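Local atomic coordinates of Rbstp0775 protein (Geobacillus stearothermophilus, PDB entry 1RZ3), a protein that is of unproven function but probably binds ATP and acts as a kinase related to the uridine kinases. Residues R22-I27 with F143-V148; C54-D59 with D126-E131; M58-V63 with L105-H110; E78-Q83 with G132-R137. One frame throughout, in Å; residues are numbered along the deposited sequence.

Overall arrangement
Interactions 1 and 2 lie within the central parallel sheet of a P-loop NTPase-type fold, their centres about 9 Å apart. Strands 23-29 and 127-132 are neighbours there, and Leu25 N and Ile27 N probably bond to Ile128 O and Ile130 O. Interaction 3 starts from the end of strand 53-57 and shares Met58 and Asp59 with interaction 2. Interaction 4 uses the loop after strand 127-132. The centre of interaction 3 is about 13 Å from the centres of both interactions 2 and 4. Along the chain, interactions 2, 3 and 4 fall inside the loop closed by interaction 1. The loops after strands 53-57 and 127-132 thus tie the sheet to hairpin 102-109/114-121 and to helix 75-82.

Interaction 1 of 4, residues R22-I27 with F143-V148; sequences RLVLGI and FFDFVV
Asp145 reaches back to Val24 where two parallel strands of the P-loop NTPase-type sheet, 23-27 and 146-148, come together. Asp145 OD2 accepts from Val24 N at 2.9 Å with its anti lone pair, in a nearly straight bond (177°). The same oxygen forms a salt bridge to Lys98. Asp145 CB lies 3.4 Å from Leu23 CD1.

Val24 CG1 stands anti to the backbone N (chi1 -179°), which brings it to 3.2 Å from Phe143 O. Val24 O is gripped twice in its carbonyl plane. Asp145 N is 2.8 Å from Val24 O, and Phe146 N is farther from it at 3.3 Å. The strand pairing then continues from Gly26 N to Phe146 O and from Val148 N to Gly26 O.

Leu25, Ile27, Phe146 and Val148 point to one face of the sheet. There Leu25 CD2 meets Phe146 CB at 3.9 Å, and helix 3-15 packs on Leu25, Phe146 and Val148. Phe144 works on the other face. Its CG lies beside the backbone N (chi1 -73°), and its CE1 comes within 3.6 Å of Gly26 CA. A side chain on Gly26 would run into this ring. At the ring edge, in its plane, Leu25 O sits 3.8 Å from Phe144 CE1.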
# COMPACT_ATOMS: atom_id res chain seq x y z
N ARG A 22 -17.09 5.83 2.71
CA ARG A 22 -16.13 4.82 2.29
C ARG A 22 -15.13 4.58 3.40
O ARG A 22 -14.70 5.52 4.08
CB ARG A 22 -15.38 5.28 1.04
CG ARG A 22 -16.23 5.48 -0.20
CD ARG A 22 -15.39 6.06 -1.32
NE ARG A 22 -16.19 6.34 -2.51
CZ ARG A 22 -15.81 7.16 -3.49
NH1 ARG A 22 -14.64 7.78 -3.41
NH2 ARG A 22 -16.61 7.37 -4.53
N LEU A 23 -14.76 3.32 3.60
CA LEU A 23 -13.77 2.97 4.61
C LEU A 23 -12.46 2.71 3.86
O LEU A 23 -12.41 1.86 2.98
CB LEU A 23 -14.20 1.72 5.37
CG LEU A 23 -13.33 1.28 6.55
CD1 LEU A 23 -13.31 2.38 7.61
CD2 LEU A 23 -13.87 -0.01 7.13
N VAL A 24 -11.42 3.46 4.20
CA VAL A 24 -10.12 3.29 3.55
C VAL A 24 -9.19 2.43 4.41
O VAL A 24 -8.83 2.81 5.52
CB VAL A 24 -9.48 4.67 3.27
CG1 VAL A 24 -8.14 4.50 2.57
CG2 VAL A 24 -10.43 5.50 2.40
N LEU A 25 -8.81 1.28 3.86
CA LEU A 25 -7.95 0.33 4.56
C LEU A 25 -6.56 0.30 3.95
O LEU A 25 -6.39 0.49 2.75
CB LEU A 25 -8.55 -1.08 4.46
CG LEU A 25 -10.06 -1.22 4.65
CD1 LEU A 25 -10.50 -2.60 4.18
CD2 LEU A 25 -10.41 -0.99 6.11
N GLY A 26 -5.57 0.05 4.79
CA GLY A 26 -4.21 -0.02 4.28
C GLY A 26 -3.54 -1.29 4.76
O GLY A 26 -3.73 -1.71 5.90
N ILE A 27 -2.79 -1.92 3.87
CA ILE A 27 -2.04 -3.12 4.21
C ILE A 27 -0.59 -2.72 3.99
O ILE A 27 -0.10 -2.67 2.87
CB ILE A 27 -2.41 -4.31 3.31
CG1 ILE A 27 -3.89 -4.67 3.50
CG2 ILE A 27 -1.54 -5.51 3.66
CD1 ILE A 27 -4.33 -5.90 2.73
N PHE A 143 -5.16 9.74 5.52
CA PHE A 143 -6.22 9.25 4.65
C PHE A 143 -6.62 7.79 4.82
O PHE A 143 -7.46 7.29 4.07
CB PHE A 143 -5.84 9.55 3.20
CG PHE A 143 -5.56 11.01 2.97
CD1 PHE A 143 -6.59 11.94 3.00
CD2 PHE A 143 -4.26 11.46 2.81
CE1 PHE A 143 -6.33 13.30 2.89
CE2 PHE A 143 -3.98 12.82 2.70
CZ PHE A 143 -5.02 13.75 2.74
N PHE A 144 -6.04 7.12 5.82
CA PHE A 144 -6.37 5.72 6.11
C PHE A 144 -7.23 5.66 7.37
O PHE A 144 -6.92 6.31 8.37
CB PHE A 144 -5.10 4.90 6.36
CG PHE A 144 -4.30 4.60 5.13
CD1 PHE A 144 -4.71 3.61 4.25
CD2 PHE A 144 -3.14 5.31 4.86
CE1 PHE A 144 -3.96 3.33 3.10
CE2 PHE A 144 -2.39 5.04 3.71
CZ PHE A 144 -2.81 4.05 2.83
N ASP A 145 -8.30 4.87 7.33
CA ASP A 145 -9.16 4.70 8.49
C ASP A 145 -8.67 3.53 9.32
O ASP A 145 -8.89 3.46 10.52
CB ASP A 145 -10.60 4.40 8.06
CG ASP A 145 -11.26 5.59 7.41
OD1 ASP A 145 -11.41 6.62 8.10
OD2 ASP A 145 -11.63 5.48 6.22
N PHE A 146 -7.99 2.60 8.66
CA PHE A 146 -7.52 1.40 9.33
C PHE A 146 -6.29 0.89 8.60
O PHE A 146 -6.29 0.77 7.37
CB PHE A 146 -8.63 0.36 9.27
CG PHE A 146 -8.27 -0.97 9.87
CD1 PHE A 146 -8.29 -1.16 11.25
CD2 PHE A 146 -7.96 -2.05 9.06
CE1 PHE A 146 -8.00 -2.39 11.81
CE2 PHE A 146 -7.66 -3.30 9.61
CZ PHE A 146 -7.68 -3.47 10.99
N VAL A 147 -5.23 0.59 9.35
CA VAL A 147 -4.01 0.08 8.74
C VAL A 147 -3.56 -1.19 9.44
O VAL A 147 -3.50 -1.25 10.67
CB VAL A 147 -2.85 1.10 8.82
CG1 VAL A 147 -1.57 0.47 8.26
CG2 VAL A 147 -3.21 2.36 8.02
N VAL A 148 -3.26 -2.21 8.64
CA VAL A 148 -2.76 -3.48 9.15
C VAL A 148 -1.29 -3.51 8.74
O VAL A 148 -0.97 -3.25 7.59
CB VAL A 148 -3.42 -4.69 8.48
CG1 VAL A 148 -2.88 -5.98 9.09
CG2 VAL A 148 -4.92 -4.62 8.62

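Interaction 2 of 4, residues C54-D59 with D126-E131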
# COMPACT_ATOMS: atom_id res chain seq x y z
N CYS A 54 -12.65 -1.81 -3.64
CA CYS A 54 -11.80 -1.34 -4.73
C CYS A 54 -10.37 -1.49 -4.20
O CYS A 54 -10.08 -1.06 -3.08
CB CYS A 54 -12.11 0.13 -5.05
SG CYS A 54 -11.11 0.85 -6.37
N VAL A 55 -9.48 -2.10 -4.98
CA VAL A 55 -8.11 -2.33 -4.53
C VAL A 55 -7.04 -1.60 -5.34
O VAL A 55 -7.11 -1.56 -6.57
CB VAL A 55 -7.78 -3.84 -4.56
CG1 VAL A 55 -6.40 -4.08 -3.96
CG2 VAL A 55 -8.85 -4.64 -3.82
N PHE A 56 -6.06 -1.04 -4.64
CA PHE A 56 -4.93 -0.34 -5.26
C PHE A 56 -3.66 -1.03 -4.79
O PHE A 56 -3.59 -1.48 -3.64
CB PHE A 56 -4.89 1.13 -4.84
CG PHE A 56 -5.93 1.99 -5.49
CD1 PHE A 56 -5.72 2.52 -6.76
CD2 PHE A 56 -7.13 2.25 -4.84
CE1 PHE A 56 -6.70 3.30 -7.37
CE2 PHE A 56 -8.11 3.04 -5.45
CZ PHE A 56 -7.90 3.56 -6.71
N HIS A 57 -2.67 -1.13 -5.67
CA HIS A 57 -1.40 -1.77 -5.36
C HIS A 57 -0.33 -0.71 -5.62
O HIS A 57 -0.10 -0.33 -6.76
CB HIS A 57 -1.18 -2.97 -6.27
CG HIS A 57 -2.25 -4.02 -6.16
ND1 HIS A 57 -2.26 -4.97 -5.17
CD2 HIS A 57 -3.36 -4.24 -6.91
CE1 HIS A 57 -3.32 -5.74 -5.31
NE2 HIS A 57 -4.01 -5.32 -6.36
N MSE A 58 0.33 -0.23 -4.56
CA MSE A 58 1.31 0.83 -4.73
C MSE A 58 2.47 0.57 -5.67
O MSE A 58 3.05 1.52 -6.21
CB MSE A 58 1.84 1.29 -3.37
CG MSE A 58 0.77 1.88 -2.46
SE MSE A 58 -0.39 3.19 -3.31
CE MSE A 58 0.93 4.56 -3.66
N ASP A 59 2.83 -0.69 -5.89
CA ASP A 59 3.93 -0.98 -6.82
C ASP A 59 3.53 -0.63 -8.25
O ASP A 59 4.38 -0.52 -9.13
CB ASP A 59 4.34 -2.46 -6.75
CG ASP A 59 5.05 -2.80 -5.46
OD1 ASP A 59 5.87 -1.98 -4.99
OD2 ASP A 59 4.80 -3.90 -4.91
N ASP A 126 -17.74 0.30 -0.92
CA ASP A 126 -17.97 0.39 0.51
C ASP A 126 -16.62 0.60 1.19
O ASP A 126 -16.51 1.30 2.20
CB ASP A 126 -18.60 -0.90 1.05
CG ASP A 126 -19.97 -1.16 0.48
OD1 ASP A 126 -20.85 -0.28 0.61
OD2 ASP A 126 -20.17 -2.25 -0.11
N MSE A 127 -15.59 -0.02 0.61
CA MSE A 127 -14.24 0.08 1.15
C MSE A 127 -13.21 0.19 0.03
O MSE A 127 -13.40 -0.35 -1.05
CB MSE A 127 -13.90 -1.16 1.98
CG MSE A 127 -14.93 -1.54 3.03
SE MSE A 127 -14.28 -2.97 4.20
CE MSE A 127 -15.75 -2.98 5.47
N ILE A 128 -12.12 0.89 0.33
CA ILE A 128 -11.03 1.05 -0.61
C ILE A 128 -9.84 0.42 0.09
O ILE A 128 -9.53 0.77 1.23
CB ILE A 128 -10.69 2.54 -0.87
CG1 ILE A 128 -11.94 3.29 -1.37
CG2 ILE A 128 -9.53 2.65 -1.87
CD1 ILE A 128 -12.56 2.68 -2.60
N MSE A 129 -9.19 -0.53 -0.57
CA MSE A 129 -8.05 -1.19 0.05
C MSE A 129 -6.77 -0.88 -0.71
O MSE A 129 -6.69 -1.05 -1.93
CB MSE A 129 -8.26 -2.70 0.09
CG MSE A 129 -7.19 -3.42 0.89
SE MSE A 129 -7.50 -5.30 0.90
CE MSE A 129 -9.01 -5.36 2.10
N ILE A 130 -5.76 -0.42 0.02
CA ILE A 130 -4.47 -0.06 -0.55
C ILE A 130 -3.37 -0.87 0.12
O ILE A 130 -3.27 -0.90 1.35
CB ILE A 130 -4.20 1.45 -0.34
CG1 ILE A 130 -5.34 2.27 -0.95
CG2 ILE A 130 -2.86 1.83 -0.96
CD1 ILE A 130 -5.26 3.75 -0.68
N GLU A 131 -2.55 -1.55 -0.69
CA GLU A 131 -1.45 -2.33 -0.15
C GLU A 131 -0.14 -1.88 -0.77
O GLU A 131 -0.09 -1.55 -1.96
CB GLU A 131 -1.66 -3.83 -0.42
CG GLU A 131 -1.68 -4.25 -1.89
CD GLU A 131 -0.30 -4.62 -2.42
OE1 GLU A 131 0.69 -4.51 -1.67
OE2 GLU A 131 -0.22 -5.02 -3.60
O HOH W 1 2.13 -3.19 -4.35
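Glu131 and His57 meet at the C-terminal end of two parallel strands, 54-57 and 127-131, in the P-loop NTPase-type sheet. Glu131 has the most surface buried here, followed by Cys54 and Phe56. Glu131 CG lies between the backbone N and the carbonyl carbon (chi1 64°), and a bend at chi2 sets CD toward His57. His57 ND1 gives its hydrogen to Glu131 OE2 at 2.6 Å, in the plane of the imidazole, and OE2 uses its anti lone pair. The ring and carboxylate planes are 71° apart. Water 1 also donates to Glu131 OE2, at 3.1 Å, and accepts from Asp59 N. Thr36 of the probable Walker A loop is another partner of OE2, so several groups fix this oxygen. An alanine in place of His57 would probably leave Glu131 OE2 without its ring donor and give the carboxylate more freedom to turn.

Val55, His57, Met129 and Glu131 share one face of the sheet. Cys54 and Phe56 belong to the other, with Ile128 and Ile130. Cys54 CB touches Ile128 CD1 at 3.6 Å. Ile128 CG2 meets the edge of the Phe56 ring in its plane, 3.8 Å from Phe56 CD2. Leu93 of helix 86-94 also packs on Phe56.

Backbone bonds hold both residues. Cys54 O accepts from Met129 N, and Phe56 N donates to Met129 O. Past the strand, Met58 N still bonds to Glu131 O. Met58, a selenomethionine, sets SE 3.7 Å from Ile130 CG2.

Interaction 3 of 4, residues M58-V63 with L105-H110; sequences MDDHIV and LPFYDH
Asp60 OD1 is gripped by two donating waters, and one of them ties it to Tyr108. Water 2 lies 3.0 Å from Asp60 OD1 and also donates to Tyr108 O. Water 3 is closer, at 2.6 Å from Asp60 OD1, and has a weak link to His110 NE2. The backbone makes a direct bond as well. Tyr108 N donates to Asp60 O at 2.7 Å, nearly straight (172°) and in the carbonyl plane.

His61 and Phe107 lie side by side, pointing the same way. The His61 edge meets the Phe107 face, with planes at 64°. His61 CE1 stands 3.5 Å from Phe107 CE1, toward the rim of the ring. Leu105 CD1 lies 3.8 Å from His61 CE1.

Ile62 crosses Tyr108 obliquely. Its CG1 lies between the backbone N and the carbonyl carbon (chi1 59°), and this places CG1 3.5 Å from Tyr108 CD2. Asp113 and Arg68 bond the Tyr108 hydroxyl.

The contact fastens the loop after strand 53-57 to the two-stranded antiparallel hairpin of 102-109 and 114-121. No role is established for it here, but it is consistent with the hairpin that helps form the nucleoside pocket in uridine kinases.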
# COMPACT_ATOMS: atom_id res chain seq x y z
N MSE A 58 0.33 -0.23 -4.56
CA MSE A 58 1.31 0.83 -4.73
C MSE A 58 2.47 0.57 -5.67
O MSE A 58 3.05 1.52 -6.21
CB MSE A 58 1.84 1.29 -3.37
CG MSE A 58 0.77 1.88 -2.46
SE MSE A 58 -0.39 3.19 -3.31
CE MSE A 58 0.93 4.56 -3.66
N ASP A 59 2.83 -0.69 -5.89
CA ASP A 59 3.93 -0.98 -6.82
C ASP A 59 3.53 -0.63 -8.25
O ASP A 59 4.38 -0.52 -9.13
CB ASP A 59 4.34 -2.46 -6.75
CG ASP A 59 5.05 -2.80 -5.46
OD1 ASP A 59 5.87 -1.98 -4.99
OD2 ASP A 59 4.80 -3.90 -4.91
N ASP A 60 2.23 -0.45 -8.48
CA ASP A 60 1.73 -0.06 -9.81
C ASP A 60 2.02 1.41 -10.05
O ASP A 60 2.04 1.87 -11.19
CB ASP A 60 0.21 -0.22 -9.92
CG ASP A 60 -0.26 -1.66 -9.98
OD1 ASP A 60 0.49 -2.52 -10.49
OD2 ASP A 60 -1.40 -1.93 -9.54
N HIS A 61 2.23 2.17 -8.97
CA HIS A 61 2.39 3.61 -9.13
C HIS A 61 3.75 4.22 -8.84
O HIS A 61 3.84 5.32 -8.28
CB HIS A 61 1.31 4.29 -8.29
CG HIS A 61 -0.05 3.72 -8.52
ND1 HIS A 61 -0.70 3.80 -9.73
CD2 HIS A 61 -0.86 3.00 -7.71
CE1 HIS A 61 -1.85 3.15 -9.66
NE2 HIS A 61 -1.97 2.65 -8.44
N ILE A 62 4.81 3.53 -9.24
CA ILE A 62 6.16 4.02 -9.05
C ILE A 62 6.62 4.73 -10.32
O ILE A 62 5.99 4.62 -11.38
CB ILE A 62 7.13 2.87 -8.73
CG1 ILE A 62 7.13 1.85 -9.87
CG2 ILE A 62 6.74 2.22 -7.41
CD1 ILE A 62 8.17 0.77 -9.72
N VAL A 63 7.72 5.47 -10.21
CA VAL A 63 8.28 6.20 -11.33
C VAL A 63 9.17 5.31 -12.20
O VAL A 63 9.49 4.19 -11.83
CB VAL A 63 9.11 7.40 -10.85
CG1 VAL A 63 8.23 8.34 -10.03
CG2 VAL A 63 10.29 6.92 -10.00
N LEU A 105 -5.01 7.13 -13.41
CA LEU A 105 -3.63 7.18 -12.96
C LEU A 105 -2.68 6.47 -13.90
O LEU A 105 -3.08 5.60 -14.67
CB LEU A 105 -3.52 6.51 -11.59
CG LEU A 105 -4.50 6.90 -10.48
CD1 LEU A 105 -4.52 5.83 -9.41
CD2 LEU A 105 -4.10 8.24 -9.89
N PRO A 106 -1.39 6.85 -13.85
CA PRO A 106 -0.40 6.21 -14.72
C PRO A 106 -0.02 4.89 -14.04
O PRO A 106 0.40 4.89 -12.88
CB PRO A 106 0.74 7.22 -14.74
CG PRO A 106 0.67 7.82 -13.37
CD PRO A 106 -0.82 8.03 -13.18
N PHE A 107 -0.21 3.78 -14.74
CA PHE A 107 0.14 2.48 -14.19
C PHE A 107 1.47 2.04 -14.77
O PHE A 107 1.65 2.00 -15.98
CB PHE A 107 -0.97 1.47 -14.51
CG PHE A 107 -2.14 1.54 -13.56
CD1 PHE A 107 -2.25 0.63 -12.51
CD2 PHE A 107 -3.11 2.52 -13.70
CE1 PHE A 107 -3.32 0.70 -11.61
CE2 PHE A 107 -4.18 2.60 -12.80
CZ PHE A 107 -4.28 1.68 -11.75
N TYR A 108 2.41 1.71 -13.89
CA TYR A 108 3.75 1.30 -14.31
C TYR A 108 3.88 -0.15 -14.77
O TYR A 108 3.43 -1.07 -14.09
CB TYR A 108 4.74 1.55 -13.18
CG TYR A 108 6.18 1.30 -13.56
CD1 TYR A 108 6.81 2.10 -14.51
CD2 TYR A 108 6.91 0.27 -12.96
CE1 TYR A 108 8.14 1.89 -14.85
CE2 TYR A 108 8.25 0.05 -13.30
CZ TYR A 108 8.86 0.87 -14.24
OH TYR A 108 10.18 0.68 -14.57
N ASP A 109 4.50 -0.33 -15.93
CA ASP A 109 4.75 -1.65 -16.48
C ASP A 109 6.23 -1.92 -16.22
O ASP A 109 7.09 -1.33 -16.87
CB ASP A 109 4.48 -1.68 -17.99
CG ASP A 109 4.50 -3.08 -18.56
OD1 ASP A 109 5.50 -3.80 -18.34
OD2 ASP A 109 3.52 -3.48 -19.23
N HIS A 110 6.50 -2.79 -15.26
CA HIS A 110 7.86 -3.14 -14.86
C HIS A 110 8.72 -3.71 -15.99
O HIS A 110 9.92 -3.44 -16.06
CB HIS A 110 7.81 -4.13 -13.69
CG HIS A 110 7.03 -3.63 -12.51
ND1 HIS A 110 7.50 -2.63 -11.68
CD2 HIS A 110 5.80 -3.96 -12.05
CE1 HIS A 110 6.59 -2.37 -10.75
NE2 HIS A 110 5.55 -3.16 -10.96
O HOH W 2 0.77 -1.59 -13.28
O HOH W 3 2.52 -3.97 -9.66

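Interaction 4 of 4, residues E78-Q83 with G132-R137; sequences EYYYLQ and GVFLQR
Phe134 meets Tyr80 with a face and Tyr79 with an edge, in an aromatic cluster. The edge of Tyr80 points at one face of Phe134, with Tyr80 CD1 above the centre of the Phe134 ring and planes at 70°. Phe134 in turn sets its own edge against the face of Tyr79, with Phe134 CZ 3.5 Å from Tyr79 CE2. Both are T-shaped stacks. Val133 CG2 covers the opposite face of Phe134, 3.2 Å above the plane. An alanine in place of Phe134 would probably leave the Tyr79 face and the Tyr80 edge without their partner and open a gap between the two tyrosines.

Arg137 holds Tyr80 in two ways. NH1 and NH2 both donate end-on to Tyr80 O, at 3.1 Å from NH1 and 3.0 Å from NH2. The guanidinium also lies over the Tyr80 face as a cation-pi contact, with Arg137 CZ 4.4 Å from the ring centroid. Trp140 makes a second cation-pi contact with Arg137.

Phe134 and Arg137 are the first and last residues of a type I turn, and both start out toward the helix. Around this shell, helix 169-187 adds edge-to-face partners: Tyr176 for Tyr79, Tyr182 for Tyr80 and Tyr183 for Phe134. Helix 75-82 is thereby joined both to helix 169-187 and to the loop leaving strand 127-132.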
# COMPACT_ATOMS: atom_id res chain seq x y z
N GLU A 78 16.84 6.34 -2.84
CA GLU A 78 16.13 6.23 -4.11
C GLU A 78 14.84 5.44 -3.90
O GLU A 78 13.77 5.81 -4.39
CB GLU A 78 16.99 5.50 -5.15
CG GLU A 78 18.35 6.13 -5.42
CD GLU A 78 19.07 5.46 -6.58
OE1 GLU A 78 19.11 4.22 -6.62
OE2 GLU A 78 19.62 6.18 -7.44
N TYR A 79 14.96 4.35 -3.16
CA TYR A 79 13.83 3.47 -2.88
C TYR A 79 12.78 4.11 -1.98
O TYR A 79 11.58 4.03 -2.27
CB TYR A 79 14.36 2.17 -2.26
CG TYR A 79 13.30 1.13 -1.91
CD1 TYR A 79 12.23 0.88 -2.76
CD2 TYR A 79 13.42 0.36 -0.75
CE1 TYR A 79 11.30 -0.13 -2.47
CE2 TYR A 79 12.51 -0.64 -0.45
CZ TYR A 79 11.45 -0.88 -1.31
OH TYR A 79 10.56 -1.88 -1.02
N TYR A 80 13.21 4.77 -0.92
CA TYR A 80 12.25 5.38 0.00
C TYR A 80 11.68 6.73 -0.42
O TYR A 80 10.49 6.99 -0.23
CB TYR A 80 12.88 5.54 1.39
CG TYR A 80 11.87 5.94 2.45
CD1 TYR A 80 11.00 5.00 3.00
CD2 TYR A 80 11.75 7.27 2.86
CE1 TYR A 80 10.02 5.36 3.92
CE2 TYR A 80 10.77 7.65 3.78
CZ TYR A 80 9.91 6.69 4.30
OH TYR A 80 8.94 7.06 5.20
N TYR A 81 12.51 7.59 -1.00
CA TYR A 81 12.07 8.94 -1.38
C TYR A 81 11.80 9.23 -2.85
O TYR A 81 10.98 10.09 -3.16
CB TYR A 81 13.07 9.97 -0.87
CG TYR A 81 12.97 10.27 0.61
CD1 TYR A 81 11.83 10.88 1.13
CD2 TYR A 81 14.01 9.94 1.48
CE1 TYR A 81 11.73 11.17 2.49
CE2 TYR A 81 13.92 10.23 2.84
CZ TYR A 81 12.77 10.85 3.33
OH TYR A 81 12.66 11.13 4.67
N LEU A 82 12.47 8.53 -3.74
CA LEU A 82 12.29 8.80 -5.16
C LEU A 82 11.44 7.82 -5.95
O LEU A 82 10.87 8.18 -6.98
CB LEU A 82 13.66 8.92 -5.84
CG LEU A 82 14.64 9.90 -5.17
CD1 LEU A 82 15.92 9.98 -5.99
CD2 LEU A 82 13.99 11.28 -5.05
N GLN A 83 11.35 6.58 -5.48
CA GLN A 83 10.58 5.56 -6.20
C GLN A 83 9.10 5.93 -6.39
O GLN A 83 8.48 5.53 -7.38
CB GLN A 83 10.70 4.21 -5.49
CG GLN A 83 10.07 3.07 -6.27
CD GLN A 83 10.82 1.77 -6.10
OE1 GLN A 83 12.03 1.71 -6.33
NE2 GLN A 83 10.11 0.71 -5.70
N GLY A 132 0.92 -1.84 0.03
CA GLY A 132 2.21 -1.43 -0.48
C GLY A 132 3.21 -1.20 0.63
O GLY A 132 2.89 -1.33 1.81
N VAL A 133 4.45 -0.88 0.26
CA VAL A 133 5.48 -0.62 1.26
C VAL A 133 5.47 0.86 1.63
O VAL A 133 5.07 1.70 0.82
CB VAL A 133 6.88 -1.01 0.72
CG1 VAL A 133 7.21 -0.19 -0.51
CG2 VAL A 133 7.92 -0.81 1.80
N PHE A 134 5.88 1.15 2.85
CA PHE A 134 5.96 2.51 3.37
C PHE A 134 4.63 3.26 3.26
O PHE A 134 4.62 4.45 2.93
CB PHE A 134 7.03 3.31 2.60
CG PHE A 134 8.33 2.57 2.38
CD1 PHE A 134 8.97 1.93 3.43
CD2 PHE A 134 8.91 2.54 1.11
CE1 PHE A 134 10.19 1.26 3.23
CE2 PHE A 134 10.14 1.88 0.89
CZ PHE A 134 10.77 1.24 1.96
N LEU A 135 3.52 2.59 3.55
CA LEU A 135 2.21 3.23 3.46
C LEU A 135 1.95 4.28 4.53
O LEU A 135 1.16 5.20 4.33
CB LEU A 135 1.09 2.19 3.58
CG LEU A 135 0.83 1.21 2.44
CD1 LEU A 135 -0.49 0.48 2.74
CD2 LEU A 135 0.72 1.96 1.11
N GLN A 136 2.61 4.14 5.68
CA GLN A 136 2.39 5.06 6.78
C GLN A 136 3.30 6.27 6.84
O GLN A 136 3.54 6.82 7.91
CB GLN A 136 2.41 4.29 8.10
CG GLN A 136 1.28 3.26 8.16
CD GLN A 136 1.27 2.48 9.45
OE1 GLN A 136 2.01 1.50 9.61
NE2 GLN A 136 0.44 2.91 10.38
N ARG A 137 3.81 6.70 5.69
CA ARG A 137 4.63 7.89 5.70
C ARG A 137 3.66 9.03 6.05
O ARG A 137 2.47 8.97 5.72
CB ARG A 137 5.32 8.10 4.34
CG ARG A 137 4.44 8.03 3.12
CD ARG A 137 5.26 8.30 1.85
NE ARG A 137 5.91 7.12 1.28
CZ ARG A 137 7.22 7.02 1.03
NH1 ARG A 137 8.03 8.03 1.32
NH2 ARG A 137 7.71 5.94 0.45